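Local coordinates for protein positive phenol-degradative gene regulator (Ralstonia sp. E2, PDB 5FRZ) that probably activates transcription of phenol-degradation genes as a sigma-54-dependent regulator, its amino-terminal sensory part, present here, binding 3,4-dimethylphenol and zinc, at residues F128-S133 with P183-L188. Residues are numbered along the deposited sequence; the frame is centred on the assembly and turned at random.
Sequences FLWEDS and PHCRIL. With ZN (zinc ion), chain C; 2MP (3,4-dimethylphenol), chain D.
His-184 meets the 128-133 segment through its CB, 3.6 Å from Trp-130 O; its ring, buried at ND1 without a polar partner, sits obliquely to the Leu-129 CD2 methyl. At Cys-185 true strand pairing begins: its N donates to Trp-130 O in the carbonyl plane, whereas Trp-130 N reaches Cys-185 O almost straight but from 47° above the carbonyl plane. With SG anti to the carbonyl carbon (chi1 -58°), Cys-185 SG binds zinc at 2.2 Å; Glu-174, Cys-151 and Cys-177 complete the site. Cys-185 CB packs tightly on Trp-130 CB, at 3.4 Å. These antiparallel neighbours are the central strands of a four-stranded sheet to which the V4R sequence family contributes, and the face bearing Phe-128, Trp-130, Cys-185 and Ile-187 looks onto both zinc and the bound 3,4-dimethylphenol. Arg-186 occupies the other face, where it and Leu-129 form a non-hydrogen-bonded pair; the side chains run alongside each other, Leu-129 CD2 lying 3.2 Å from Arg-186 NH1, while the guanidinium's salt bridge goes to Glu-176. Ile-187 returns to the ligand face: its CG2 stands over the six-membered ring of Trp-130, 3.5 Å from the centroid and 13° off the normal, a CH-pi contact. Trp-130 NE1 donates a somewhat bent hydrogen bond to O1 of 3,4-dimethylphenol (2.8 Å), and Phe-128, its N and O both hydrogen-bonded to the Ile-187 backbone, receives the ligand methyl C8 over its ring centre.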
# COMPACT_ATOMS: atom_id res chain seq x y z
N PHE A 128 -4.28 6.90 23.05
CA PHE A 128 -4.47 5.52 22.61
C PHE A 128 -3.19 4.69 22.70
O PHE A 128 -2.08 5.23 22.62
CB PHE A 128 -5.00 5.49 21.17
CG PHE A 128 -6.26 6.30 20.99
CD1 PHE A 128 -6.21 7.68 20.87
CD2 PHE A 128 -7.50 5.67 20.91
CE1 PHE A 128 -7.37 8.43 20.72
CE2 PHE A 128 -8.66 6.42 20.76
CZ PHE A 128 -8.59 7.79 20.66
N LEU A 129 -3.36 3.37 22.84
CA LEU A 129 -2.28 2.40 22.67
C LEU A 129 -2.28 1.85 21.25
O LEU A 129 -3.33 1.55 20.69
CB LEU A 129 -2.42 1.24 23.67
CG LEU A 129 -2.22 1.53 25.16
CD1 LEU A 129 -2.36 0.24 25.99
CD2 LEU A 129 -0.85 2.15 25.40
N TRP A 130 -1.09 1.71 20.68
CA TRP A 130 -0.91 1.02 19.41
C TRP A 130 -0.10 -0.24 19.66
O TRP A 130 1.03 -0.18 20.16
CB TRP A 130 -0.18 1.89 18.41
CG TRP A 130 -1.06 2.80 17.60
CD1 TRP A 130 -2.42 2.74 17.46
CD2 TRP A 130 -0.62 3.92 16.83
NE1 TRP A 130 -2.86 3.76 16.63
CE2 TRP A 130 -1.77 4.49 16.23
CE3 TRP A 130 0.63 4.49 16.58
CZ2 TRP A 130 -1.69 5.60 15.40
CZ3 TRP A 130 0.70 5.60 15.75
CH2 TRP A 130 -0.45 6.14 15.18
N GLU A 131 -0.68 -1.38 19.30
CA GLU A 131 0.02 -2.64 19.41
C GLU A 131 0.15 -3.27 18.03
O GLU A 131 -0.75 -3.17 17.21
CB GLU A 131 -0.72 -3.57 20.37
CG GLU A 131 -0.64 -3.08 21.81
CD GLU A 131 -1.38 -3.98 22.77
OE1 GLU A 131 -0.81 -5.01 23.19
OE2 GLU A 131 -2.54 -3.65 23.11
N ASP A 132 1.31 -3.87 17.78
CA ASP A 132 1.59 -4.53 16.51
C ASP A 132 1.53 -3.55 15.34
O ASP A 132 1.02 -3.90 14.28
CB ASP A 132 0.61 -5.68 16.28
CG ASP A 132 0.90 -6.88 17.17
OD1 ASP A 132 1.99 -6.92 17.77
OD2 ASP A 132 0.05 -7.79 17.25
N SER A 133 2.05 -2.34 15.56
CA SER A 133 2.23 -1.35 14.50
C SER A 133 3.01 -1.93 13.32
O SER A 133 4.16 -2.33 13.47
CB SER A 133 2.98 -0.13 15.04
OG SER A 133 2.18 0.63 15.94
N PRO A 183 7.93 -1.14 24.06
CA PRO A 183 7.28 -2.42 23.71
C PRO A 183 5.94 -2.23 22.99
O PRO A 183 5.26 -3.21 22.66
CB PRO A 183 7.10 -3.10 25.07
CG PRO A 183 7.04 -1.98 26.06
CD PRO A 183 7.96 -0.89 25.51
N HIS A 184 5.59 -0.97 22.73
CA HIS A 184 4.32 -0.59 22.10
C HIS A 184 4.37 0.89 21.74
O HIS A 184 5.30 1.59 22.13
CB HIS A 184 3.15 -0.88 23.04
CG HIS A 184 3.33 -0.28 24.40
ND1 HIS A 184 3.07 1.03 24.67
CD2 HIS A 184 3.84 -0.83 25.53
CE1 HIS A 184 3.37 1.28 25.95
NE2 HIS A 184 3.84 0.16 26.48
N CYS A 185 3.37 1.35 21.00
CA CYS A 185 3.25 2.76 20.68
C CYS A 185 2.14 3.36 21.52
O CYS A 185 1.21 2.66 21.93
CB CYS A 185 2.95 2.97 19.19
SG CYS A 185 4.17 2.28 17.98
N ARG A 186 2.26 4.66 21.80
CA ARG A 186 1.25 5.42 22.53
C ARG A 186 1.11 6.81 21.91
O ARG A 186 2.10 7.51 21.66
CB ARG A 186 1.60 5.54 24.01
CG ARG A 186 0.40 5.35 24.91
CD ARG A 186 0.65 5.84 26.34
NE ARG A 186 1.94 5.40 26.89
CZ ARG A 186 2.17 4.20 27.42
NH1 ARG A 186 1.21 3.29 27.51
NH2 ARG A 186 3.38 3.92 27.89
N ILE A 187 -0.13 7.22 21.69
CA ILE A 187 -0.40 8.46 20.96
C ILE A 187 -1.32 9.41 21.71
O ILE A 187 -2.13 8.99 22.56
CB ILE A 187 -1.01 8.17 19.58
CG1 ILE A 187 -2.46 7.68 19.72
CG2 ILE A 187 -0.17 7.13 18.84
CD1 ILE A 187 -3.13 7.38 18.38
N LEU A 188 -1.18 10.68 21.38
CA LEU A 188 -2.01 11.73 21.94
C LEU A 188 -2.52 12.65 20.84
O LEU A 188 -1.73 13.19 20.06
CB LEU A 188 -1.22 12.55 22.98
CG LEU A 188 -1.88 13.85 23.46
CD1 LEU A 188 -3.19 13.60 24.18
CD2 LEU A 188 -0.91 14.64 24.33
ZN ZN C . 5.10 3.80 16.63
O1 2MP D . -5.00 4.09 14.87
C1 2MP D . -5.92 5.14 14.98
C2 2MP D . -6.71 5.53 13.90
C3 2MP D . -7.62 6.57 14.04
C4 2MP D . -7.72 7.20 15.27
C5 2MP D . -6.93 6.79 16.32
C6 2MP D . -6.02 5.76 16.20
C7 2MP D . -8.68 8.35 15.50
C8 2MP D . -7.06 7.49 17.63